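Putidaredoxin reductase (Pseudomonas putida, PDB 1Q1R) is an FAD-binding oxidoreductase that probably transfers electrons from NADH to putidaredoxin within the cytochrome P450cam monooxygenase system. Local coordinates at residues R33-A38 / Q76-T81; V107-G112 / M280-C285; D392-E397 / E410-A415. All coordinates share one frame; numbering follows the deposited sequence.

Contact 1: R33-A38 / Q76-T81. With FAD (flavin-adenine dinucleotide), chain C.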
loop_
_atom_site.group_PDB
_atom_site.type_symbol
_atom_site.label_atom_id
_atom_site.label_comp_id
_atom_site.label_asym_id
_atom_site.label_seq_id
_atom_site.Cartn_x
_atom_site.Cartn_y
_atom_site.Cartn_z
ATOM N N ARG A 33 1.934 23.237 -7.984
ATOM C CA ARG A 33 3.010 22.602 -8.728
ATOM C C ARG A 33 3.269 21.183 -8.254
ATOM O O ARG A 33 3.593 20.961 -7.090
ATOM C CB ARG A 33 4.307 23.410 -8.610
ATOM C CG ARG A 33 4.691 24.144 -9.884
ATOM C CD ARG A 33 6.201 24.319 -9.983
ATOM N NE ARG A 33 6.622 24.726 -11.323
ATOM C CZ ARG A 33 6.438 25.940 -11.830
ATOM N NH1 ARG A 33 5.840 26.880 -11.107
ATOM N NH2 ARG A 33 6.847 26.216 -13.062
ATOM N N LEU A 34 3.114 20.228 -9.165
ATOM C CA LEU A 34 3.369 18.826 -8.868
ATOM C C LEU A 34 4.751 18.535 -9.416
ATOM O O LEU A 34 5.010 18.769 -10.591
ATOM C CB LEU A 34 2.357 17.923 -9.571
ATOM C CG LEU A 34 1.090 17.496 -8.831
ATOM C CD1 LEU A 34 0.208 16.720 -9.785
ATOM C CD2 LEU A 34 1.450 16.634 -7.618
ATOM N N VAL A 35 5.641 18.037 -8.568
ATOM C CA VAL A 35 6.994 17.726 -9.002
ATOM C C VAL A 35 7.336 16.298 -8.608
ATOM O O VAL A 35 7.254 15.938 -7.438
ATOM C CB VAL A 35 8.014 18.688 -8.358
ATOM C CG1 VAL A 35 9.408 18.412 -8.911
ATOM C CG2 VAL A 35 7.603 20.131 -8.625
ATOM N N GLY A 36 7.715 15.484 -9.588
ATOM C CA GLY A 36 8.059 14.107 -9.293
ATOM C C GLY A 36 9.220 13.601 -10.124
ATOM O O GLY A 36 9.438 14.064 -11.246
ATOM N N ASP A 37 9.977 12.655 -9.583
ATOM C CA ASP A 37 11.106 12.121 -10.324
ATOM C C ASP A 37 10.648 11.137 -11.393
ATOM O O ASP A 37 11.401 10.819 -12.310
ATOM C CB ASP A 37 12.128 11.467 -9.384
ATOM C CG ASP A 37 11.529 10.384 -8.502
ATOM O OD1 ASP A 37 12.312 9.723 -7.782
ATOM O OD2 ASP A 37 10.295 10.189 -8.512
ATOM N N ALA A 38 9.409 10.665 -11.280
ATOM C CA ALA A 38 8.868 9.735 -12.264
ATOM C C ALA A 38 8.607 10.512 -13.552
ATOM O O ALA A 38 8.223 11.677 -13.511
ATOM C CB ALA A 38 7.566 9.109 -11.750
ATOM N N GLN A 76 0.265 22.455 -12.598
ATOM C CA GLN A 76 1.525 22.288 -13.306
ATOM C C GLN A 76 2.200 20.985 -12.904
ATOM O O GLN A 76 2.508 20.766 -11.733
ATOM C CB GLN A 76 2.445 23.475 -13.013
ATOM C CG GLN A 76 1.789 24.823 -13.277
ATOM C CD GLN A 76 2.679 25.987 -12.895
ATOM O OE1 GLN A 76 3.750 26.180 -13.473
ATOM N NE2 GLN A 76 2.241 26.771 -11.913
ATOM N N LEU A 77 2.420 20.119 -13.886
ATOM C CA LEU A 77 3.054 18.833 -13.644
ATOM C C LEU A 77 4.488 18.881 -14.152
ATOM O O LEU A 77 4.734 19.121 -15.333
ATOM C CB LEU A 77 2.267 17.726 -14.354
ATOM C CG LEU A 77 2.729 16.275 -14.208
ATOM C CD1 LEU A 77 2.757 15.874 -12.743
ATOM C CD2 LEU A 77 1.786 15.374 -14.993
ATOM N N LEU A 78 5.434 18.662 -13.248
ATOM C CA LEU A 78 6.848 18.690 -13.598
ATOM C C LEU A 78 7.448 17.314 -13.324
ATOM O O LEU A 78 7.933 17.047 -12.224
ATOM C CB LEU A 78 7.563 19.755 -12.759
ATOM C CG LEU A 78 8.731 20.514 -13.392
ATOM C CD1 LEU A 78 9.372 21.404 -12.334
ATOM C CD2 LEU A 78 9.755 19.548 -13.963
ATOM N N GLY A 79 7.408 16.447 -14.332
ATOM C CA GLY A 79 7.936 15.101 -14.181
ATOM C C GLY A 79 9.420 14.970 -14.456
ATOM O O GLY A 79 10.073 15.933 -14.853
ATOM N N GLY A 80 9.949 13.769 -14.237
ATOM C CA GLY A 80 11.361 13.510 -14.460
ATOM C C GLY A 80 12.261 14.470 -13.708
ATOM O O GLY A 80 13.398 14.707 -14.105
ATOM N N THR A 81 11.755 15.014 -12.606
ATOM C CA THR A 81 12.517 15.973 -11.821
ATOM C C THR A 81 12.613 15.580 -10.357
ATOM O O THR A 81 11.600 15.418 -9.677
ATOM C CB THR A 81 11.889 17.364 -11.919
ATOM O OG1 THR A 81 11.745 17.711 -13.299
ATOM C CG2 THR A 81 12.767 18.402 -11.237
HETATM P PA FAD C . 4.084 6.614 -4.252
HETATM O O1A FAD C . 5.367 5.928 -3.970
HETATM O O2A FAD C . 3.094 5.935 -5.120
HETATM O O5B FAD C . 4.379 8.059 -4.877
HETATM C C5B FAD C . 5.479 8.864 -4.436
HETATM C C4B FAD C . 6.173 9.471 -5.668
HETATM O O4B FAD C . 7.039 10.588 -5.254
HETATM C C3B FAD C . 7.101 8.446 -6.337
HETATM O O3B FAD C . 7.048 8.622 -7.760
HETATM C C2B FAD C . 8.468 8.842 -5.835
HETATM O O2B FAD C . 9.476 8.449 -6.771
HETATM C C1B FAD C . 8.351 10.353 -5.810
HETATM N N9A FAD C . 9.429 11.036 -5.045
HETATM C C8A FAD C . 9.938 10.664 -3.857
HETATM N N7A FAD C . 10.906 11.522 -3.509
HETATM C C5A FAD C . 11.007 12.434 -4.473
HETATM C C6A FAD C . 11.826 13.549 -4.665
HETATM N N6A FAD C . 12.751 13.867 -3.763
HETATM N N1A FAD C . 11.674 14.298 -5.786
HETATM C C2A FAD C . 10.754 13.983 -6.708
HETATM N N3A FAD C . 9.961 12.914 -6.542
HETATM C C4A FAD C . 10.070 12.131 -5.441
HETATM N N1 FAD C . -3.192 -0.277 -1.942
HETATM C C2 FAD C . -4.514 -0.675 -1.705
HETATM O O2 FAD C . -5.209 -0.051 -0.904
HETATM N N3 FAD C . -5.039 -1.780 -2.398
HETATM C C4 FAD C . -4.238 -2.479 -3.331
HETATM O O4 FAD C . -4.724 -3.415 -3.963
HETATM C C4X FAD C . -2.911 -2.079 -3.565
HETATM N N5 FAD C . -2.146 -2.713 -4.500
HETATM C C5X FAD C . -0.879 -2.305 -4.804
HETATM C C6 FAD C . -0.134 -2.972 -5.799
HETATM C C7 FAD C . 1.168 -2.534 -6.131
HETATM C C7M FAD C . 1.973 -3.301 -7.196
HETATM C C8 FAD C . 1.726 -1.413 -5.465
HETATM C C8M FAD C . 3.128 -0.891 -5.816
HETATM C C9 FAD C . 0.983 -0.750 -4.472
HETATM C C9A FAD C . -0.316 -1.191 -4.137
HETATM N N10 FAD C . -1.088 -0.524 -3.148
HETATM C C10 FAD C . -2.396 -0.973 -2.868
HETATM C "C1'" FAD C . -0.520 0.637 -2.397
HETATM C "C2'" FAD C . -1.068 1.956 -2.946
HETATM O "O2'" FAD C . -0.944 1.958 -4.372
HETATM C "C3'" FAD C . -0.314 3.159 -2.349
HETATM O "O3'" FAD C . -0.363 3.079 -0.919
HETATM C "C4'" FAD C . -0.940 4.479 -2.815
HETATM O "O4'" FAD C . -0.897 4.551 -4.242
HETATM C "C5'" FAD C . -0.214 5.706 -2.236
HETATM O "O5'" FAD C . 1.090 5.891 -2.812
HETATM P P FAD C . 1.863 7.286 -2.549
HETATM O O1P FAD C . 1.389 8.269 -3.547
HETATM O O2P FAD C . 1.711 7.623 -1.117
HETATM O O3P FAD C . 3.425 6.923 -2.802
#
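Within the beta-alpha-beta unit of strand 31-35, helix 67-72 and strand 75-78, R33, L34 and V35 pair in parallel with Q76, L77 and L78. L34 is gripped from both backbone ends: its N donates to Q76 O at 2.7 Å, and its O accepts from L78 N. G36 N continues the pattern to L78 O. On the face carrying R33 and Q76, Q76 OE1 lies over one side of the guanidinium, 3.1 Å from R33 NH2, with the planes turned 61° apart; no hydrogen bond forms. The extended arginine chain lays CG along Q76 CB (3.9 Å). Shortening R33 to an alanine is likely to leave OE1 and CB of Q76 without the chain they lie against and to bare L78 CD1, near the guanidinium edge. Both strands belong to the FAD-binding Rossmann-type sheet, and past their ends the chain meets the adenosine. G36 O accepts from T81 N at 2.8 Å, and A38 O from G80 N. The chi1 of D37 (56°) turns its carboxylate onto the adenosine ribose, where OD2 accepts a bond from FAD O2B at 2.6 Å. The adenine passes close by, with FAD C2A 3.4 Å from T81 O.

Contact 2: V107-G112 / M280-C285. With FAD (flavin-adenine dinucleotide), chain C.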
loop_
_atom_site.group_PDB
_atom_site.type_symbol
_atom_site.label_atom_id
_atom_site.label_comp_id
_atom_site.label_asym_id
_atom_site.label_seq_id
_atom_site.Cartn_x
_atom_site.Cartn_y
_atom_site.Cartn_z
ATOM N N VAL A 107 3.939 20.288 0.323
ATOM C CA VAL A 107 3.365 18.982 0.626
ATOM C C VAL A 107 4.316 17.883 0.173
ATOM O O VAL A 107 4.661 17.795 -1.005
ATOM C CB VAL A 107 2.009 18.780 -0.087
ATOM C CG1 VAL A 107 1.473 17.373 0.189
ATOM C CG2 VAL A 107 1.012 19.833 0.381
ATOM N N LEU A 108 4.744 17.052 1.116
ATOM C CA LEU A 108 5.643 15.956 0.806
ATOM C C LEU A 108 4.853 14.657 0.634
ATOM O O LEU A 108 4.420 14.037 1.612
ATOM C CB LEU A 108 6.689 15.805 1.915
ATOM C CG LEU A 108 7.535 17.066 2.170
ATOM C CD1 LEU A 108 8.584 16.773 3.227
ATOM C CD2 LEU A 108 8.202 17.523 0.868
ATOM N N ALA A 109 4.661 14.267 -0.622
ATOM C CA ALA A 109 3.933 13.052 -0.974
ATOM C C ALA A 109 4.945 12.139 -1.656
ATOM O O ALA A 109 4.729 11.667 -2.773
ATOM C CB ALA A 109 2.798 13.393 -1.931
ATOM N N THR A 110 6.041 11.887 -0.949
ATOM C CA THR A 110 7.159 11.097 -1.448
ATOM C C THR A 110 7.031 9.581 -1.460
ATOM O O THR A 110 7.908 8.897 -1.982
ATOM C CB THR A 110 8.435 11.463 -0.672
ATOM O OG1 THR A 110 8.227 11.222 0.726
ATOM C CG2 THR A 110 8.768 12.929 -0.878
ATOM N N GLY A 111 5.958 9.058 -0.877
ATOM C CA GLY A 111 5.754 7.622 -0.860
ATOM C C GLY A 111 6.905 6.818 -0.285
ATOM O O GLY A 111 7.496 7.190 0.730
ATOM N N GLY A 112 7.220 5.703 -0.935
ATOM C CA GLY A 112 8.305 4.860 -0.473
ATOM C C GLY A 112 8.985 4.159 -1.632
ATOM O O GLY A 112 8.560 4.296 -2.781
ATOM N N MET A 280 3.744 19.857 5.021
ATOM C CA MET A 280 2.898 18.727 5.393
ATOM C C MET A 280 3.409 17.455 4.711
ATOM O O MET A 280 4.209 17.525 3.778
ATOM C CB MET A 280 1.448 18.991 4.964
ATOM C CG MET A 280 0.828 20.245 5.560
ATOM S SD MET A 280 -0.881 20.523 5.022
ATOM C CE MET A 280 -0.645 20.994 3.375
ATOM N N ALA A 281 2.960 16.297 5.192
ATOM C CA ALA A 281 3.340 15.010 4.607
ATOM C C ALA A 281 2.044 14.237 4.368
ATOM O O ALA A 281 1.050 14.469 5.058
ATOM C CB ALA A 281 4.255 14.239 5.542
ATOM N N VAL A 282 2.050 13.316 3.406
ATOM C CA VAL A 282 0.837 12.567 3.078
ATOM C C VAL A 282 1.132 11.253 2.351
ATOM O O VAL A 282 2.098 11.161 1.592
ATOM C CB VAL A 282 -0.080 13.440 2.183
ATOM C CG1 VAL A 282 0.639 13.775 0.888
ATOM C CG2 VAL A 282 -1.396 12.739 1.900
ATOM N N GLY A 283 0.298 10.241 2.591
ATOM C CA GLY A 283 0.465 8.960 1.925
ATOM C C GLY A 283 1.348 7.941 2.615
ATOM O O GLY A 283 1.487 7.944 3.835
ATOM N N ASP A 284 1.941 7.056 1.815
ATOM C CA ASP A 284 2.818 6.001 2.314
ATOM C C ASP A 284 3.962 6.516 3.191
ATOM O O ASP A 284 4.446 5.800 4.057
ATOM C CB ASP A 284 3.437 5.224 1.143
ATOM C CG ASP A 284 2.432 4.353 0.403
ATOM O OD1 ASP A 284 1.212 4.497 0.626
ATOM O OD2 ASP A 284 2.875 3.519 -0.415
ATOM N N CYS A 285 4.394 7.750 2.956
ATOM C CA CYS A 285 5.517 8.315 3.703
ATOM C C CYS A 285 5.163 8.947 5.038
ATOM O O CYS A 285 6.057 9.299 5.809
ATOM C CB CYS A 285 6.228 9.374 2.859
ATOM S SG CYS A 285 5.381 10.977 2.797
HETATM P PA FAD C . 4.084 6.614 -4.252
HETATM O O1A FAD C . 5.367 5.928 -3.970
HETATM O O2A FAD C . 3.094 5.935 -5.120
HETATM O O5B FAD C . 4.379 8.059 -4.877
HETATM C C5B FAD C . 5.479 8.864 -4.436
HETATM C C4B FAD C . 6.173 9.471 -5.668
HETATM O O4B FAD C . 7.039 10.588 -5.254
HETATM C C3B FAD C . 7.101 8.446 -6.337
HETATM O O3B FAD C . 7.048 8.622 -7.760
HETATM C C2B FAD C . 8.468 8.842 -5.835
HETATM O O2B FAD C . 9.476 8.449 -6.771
HETATM C C1B FAD C . 8.351 10.353 -5.810
HETATM N N9A FAD C . 9.429 11.036 -5.045
HETATM C C8A FAD C . 9.938 10.664 -3.857
HETATM N N7A FAD C . 10.906 11.522 -3.509
HETATM C C5A FAD C . 11.007 12.434 -4.473
HETATM C C6A FAD C . 11.826 13.549 -4.665
HETATM N N6A FAD C . 12.751 13.867 -3.763
HETATM N N1A FAD C . 11.674 14.298 -5.786
HETATM C C2A FAD C . 10.754 13.983 -6.708
HETATM N N3A FAD C . 9.961 12.914 -6.542
HETATM C C4A FAD C . 10.070 12.131 -5.441
HETATM N N1 FAD C . -3.192 -0.277 -1.942
HETATM C C2 FAD C . -4.514 -0.675 -1.705
HETATM O O2 FAD C . -5.209 -0.051 -0.904
HETATM N N3 FAD C . -5.039 -1.780 -2.398
HETATM C C4 FAD C . -4.238 -2.479 -3.331
HETATM O O4 FAD C . -4.724 -3.415 -3.963
HETATM C C4X FAD C . -2.911 -2.079 -3.565
HETATM N N5 FAD C . -2.146 -2.713 -4.500
HETATM C C5X FAD C . -0.879 -2.305 -4.804
HETATM C C6 FAD C . -0.134 -2.972 -5.799
HETATM C C7 FAD C . 1.168 -2.534 -6.131
HETATM C C7M FAD C . 1.973 -3.301 -7.196
HETATM C C8 FAD C . 1.726 -1.413 -5.465
HETATM C C8M FAD C . 3.128 -0.891 -5.816
HETATM C C9 FAD C . 0.983 -0.750 -4.472
HETATM C C9A FAD C . -0.316 -1.191 -4.137
HETATM N N10 FAD C . -1.088 -0.524 -3.148
HETATM C C10 FAD C . -2.396 -0.973 -2.868
HETATM C "C1'" FAD C . -0.520 0.637 -2.397
HETATM C "C2'" FAD C . -1.068 1.956 -2.946
HETATM O "O2'" FAD C . -0.944 1.958 -4.372
HETATM C "C3'" FAD C . -0.314 3.159 -2.349
HETATM O "O3'" FAD C . -0.363 3.079 -0.919
HETATM C "C4'" FAD C . -0.940 4.479 -2.815
HETATM O "O4'" FAD C . -0.897 4.551 -4.242
HETATM C "C5'" FAD C . -0.214 5.706 -2.236
HETATM O "O5'" FAD C . 1.090 5.891 -2.812
HETATM P P FAD C . 1.863 7.286 -2.549
HETATM O O1P FAD C . 1.389 8.269 -3.547
HETATM O O2P FAD C . 1.711 7.623 -1.117
HETATM O O3P FAD C . 3.425 6.923 -2.802
HETATM O O HOH W 1 3.505 9.500 0.152
#
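V282 presses one methyl into the flank of the opposing segment: its CG1 meets A109 CB at 3.6 Å and V107 CG1 at 3.8 Å. That branch stands between the V282 backbone N and carbonyl carbon (chi1 61°), which turns it onto both partners. Beside it the bent end of M280 curls round so that CE touches V107 CG2 at 3.6 Å, and I312 of helix 302-316 packs on both M280 and V282. Backbone bonds fix the register, L108 N to M280 O and V282 N to L108 O. The bonds join adjacent parallel strands 105-108 and 279-281 of the FAD-binding Rossmann-type sheet, whose C-terminal ends open onto the pyrophosphate. There the bump is C285, whose CB rests 3.3 Å from G111 O while SG lies 3.4 Å from L108 O. T110 OG1, also near it, is hydrogen-bonded to N251 O. G111 CA comes 3.1 Å from FAD O3P. A water sits between the two segments, accepting from G111 N and donating to V282 O and FAD O2P. D284 N also donates to O2P, while D284 OD1 accepts from FAD O3' at 2.6 Å and OD2 forms a salt bridge with R134.

Contact 3: D392-E397 / E410-A415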
loop_
_atom_site.group_PDB
_atom_site.type_symbol
_atom_site.label_atom_id
_atom_site.label_comp_id
_atom_site.label_asym_id
_atom_site.label_seq_id
_atom_site.Cartn_x
_atom_site.Cartn_y
_atom_site.Cartn_z
ATOM N N ASP A 392 -17.016 3.416 14.895
ATOM C CA ASP A 392 -17.846 3.909 15.990
ATOM C C ASP A 392 -17.649 3.190 17.320
ATOM O O ASP A 392 -18.376 3.449 18.281
ATOM C CB ASP A 392 -19.322 3.860 15.594
ATOM C CG ASP A 392 -19.627 4.745 14.411
ATOM O OD1 ASP A 392 -19.145 5.896 14.403
ATOM O OD2 ASP A 392 -20.346 4.300 13.493
ATOM N N ARG A 393 -16.669 2.293 17.384
ATOM C CA ARG A 393 -16.405 1.569 18.623
ATOM C C ARG A 393 -17.678 0.936 19.184
ATOM O O ARG A 393 -17.964 1.055 20.374
ATOM C CB ARG A 393 -15.820 2.526 19.662
ATOM C CG ARG A 393 -14.315 2.469 19.805
ATOM C CD ARG A 393 -13.882 1.141 20.410
ATOM N NE ARG A 393 -12.505 1.186 20.894
ATOM C CZ ARG A 393 -12.079 2.007 21.850
ATOM N NH1 ARG A 393 -12.925 2.852 22.428
ATOM N NH2 ARG A 393 -10.809 1.982 22.231
ATOM N N LEU A 394 -18.443 0.264 18.329
ATOM C CA LEU A 394 -19.681 -0.365 18.771
ATOM C C LEU A 394 -19.438 -1.595 19.641
ATOM O O LEU A 394 -18.646 -2.471 19.293
ATOM C CB LEU A 394 -20.541 -0.752 17.569
ATOM C CG LEU A 394 -21.014 0.378 16.654
ATOM C CD1 LEU A 394 -21.958 -0.186 15.613
ATOM C CD2 LEU A 394 -21.711 1.452 17.469
ATOM N N PRO A 395 -20.131 -1.674 20.789
ATOM C CA PRO A 395 -20.010 -2.792 21.732
ATOM C C PRO A 395 -20.727 -4.065 21.281
ATOM O O PRO A 395 -21.599 -4.582 21.985
ATOM C CB PRO A 395 -20.608 -2.215 23.010
ATOM C CG PRO A 395 -21.699 -1.339 22.484
ATOM C CD PRO A 395 -21.027 -0.632 21.322
ATOM N N VAL A 396 -20.365 -4.574 20.108
ATOM C CA VAL A 396 -20.990 -5.787 19.599
ATOM C C VAL A 396 -20.667 -6.983 20.494
ATOM O O VAL A 396 -19.552 -7.102 21.004
ATOM C CB VAL A 396 -20.518 -6.107 18.170
ATOM C CG1 VAL A 396 -21.027 -5.052 17.206
ATOM C CG2 VAL A 396 -18.996 -6.188 18.129
ATOM N N GLU A 397 -21.645 -7.866 20.677
ATOM C CA GLU A 397 -21.469 -9.053 21.507
ATOM C C GLU A 397 -20.522 -10.060 20.863
ATOM O O GLU A 397 -20.852 -10.677 19.855
ATOM C CB GLU A 397 -22.819 -9.729 21.763
ATOM C CG GLU A 397 -22.705 -11.039 22.539
ATOM C CD GLU A 397 -21.918 -10.875 23.831
ATOM O OE1 GLU A 397 -22.302 -10.013 24.653
ATOM O OE2 GLU A 397 -20.918 -11.601 24.022
ATOM N N GLU A 410 -28.183 -7.067 13.005
ATOM C CA GLU A 410 -28.898 -7.110 14.277
ATOM C C GLU A 410 -27.959 -7.061 15.474
ATOM O O GLU A 410 -28.317 -6.530 16.524
ATOM C CB GLU A 410 -29.801 -8.345 14.348
ATOM C CG GLU A 410 -31.035 -8.229 13.453
ATOM C CD GLU A 410 -31.774 -6.893 13.633
ATOM O OE1 GLU A 410 -32.313 -6.630 14.739
ATOM O OE2 GLU A 410 -31.810 -6.100 12.661
ATOM N N ILE A 411 -26.755 -7.603 15.316
ATOM C CA ILE A 411 -25.774 -7.574 16.394
ATOM C C ILE A 411 -25.396 -6.107 16.593
ATOM O O ILE A 411 -25.249 -5.623 17.721
ATOM C CB ILE A 411 -24.516 -8.391 16.023
ATOM C CG1 ILE A 411 -24.894 -9.866 15.852
ATOM C CG2 ILE A 411 -23.449 -8.231 17.099
ATOM C CD1 ILE A 411 -23.766 -10.753 15.342
ATOM N N ILE A 412 -25.260 -5.402 15.477
ATOM C CA ILE A 412 -24.918 -3.990 15.497
ATOM C C ILE A 412 -26.061 -3.178 16.095
ATOM O O ILE A 412 -25.839 -2.294 16.923
ATOM C CB ILE A 412 -24.614 -3.490 14.071
ATOM C CG1 ILE A 412 -23.329 -4.157 13.564
ATOM C CG2 ILE A 412 -24.509 -1.968 14.055
ATOM C CD1 ILE A 412 -23.051 -3.923 12.096
ATOM N N ALA A 413 -27.285 -3.488 15.684
ATOM C CA ALA A 413 -28.455 -2.784 16.192
ATOM C C ALA A 413 -28.501 -2.878 17.709
ATOM O O ALA A 413 -28.715 -1.880 18.402
ATOM C CB ALA A 413 -29.724 -3.377 15.590
ATOM N N ALA A 414 -28.285 -4.081 18.226
ATOM C CA ALA A 414 -28.310 -4.300 19.665
ATOM C C ALA A 414 -27.241 -3.470 20.375
ATOM O O ALA A 414 -27.507 -2.865 21.413
ATOM C CB ALA A 414 -28.114 -5.779 19.966
ATOM N N ALA A 415 -26.034 -3.450 19.817
ATOM C CA ALA A 415 -24.933 -2.693 20.405
ATOM C C ALA A 415 -25.275 -1.206 20.477
ATOM O O ALA A 415 -25.030 -0.549 21.487
ATOM C CB ALA A 415 -23.659 -2.903 19.591
HETATM O O HOH W 2 -24.215 -6.927 19.985
#
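V396 lies across I411 at about a right angle, and its side chain can be followed outward over helix 408-421. CB comes first, 3.8 Å from I411 CG2. Because CG1 lies anti to the carbonyl carbon (chi1 -67°), this methyl is carried onto the helix: it touches the same I411 CG2 at 4.0 Å, then A415 CB at 4.2 Å, and more loosely I412 CG1. With only a methyl at A415, the loop backbone approaches closely: A415 CB is 3.6 Å from P395 C and 3.7 Å from V396 N. On the next residue back, P395 CG touches both A415 CB and A415 O. L394 completes the apolar line, pushing CD1 against I412 CG2 at 3.5 Å, tighter than usual for two methyl carbons. No direct hydrogen bond joins the segments; instead one water accepts from E397 N and donates to I411 O, each at 2.8 Å. The loop follows the Schellman motif that ends helix 380-391, with R393 at positive phi, and leads to E397, the N-cap of helix 398-401. I389 of helix 380-391 touches both V396 and I412, and L401 of helix 398-401 packs on V396, so the loop is lodged among three helices.

Contacts 1 and 2 belong to one parallel sheet and one cofactor site: strands 75-78 and 279-281 are its two outermost strands, and both contacts reach FAD though their nearest atoms stay about 7 Å apart. Contact 1 is partly buried and serves the adenosine end; contact 2, wholly buried and nearer the chain's centre, serves the pyrophosphate and ribityl part. Both combine strand pairing with polar groups offered to the ligand. Contact 3 lies in the C-terminal part of the chain, about 35 Å from contact 2 between centres. Though itself buried, it is peripheral in the chain; where contacts 1 and 2 rest on strand hydrogen bonds, it relies on apolar packing of a loop on a helix.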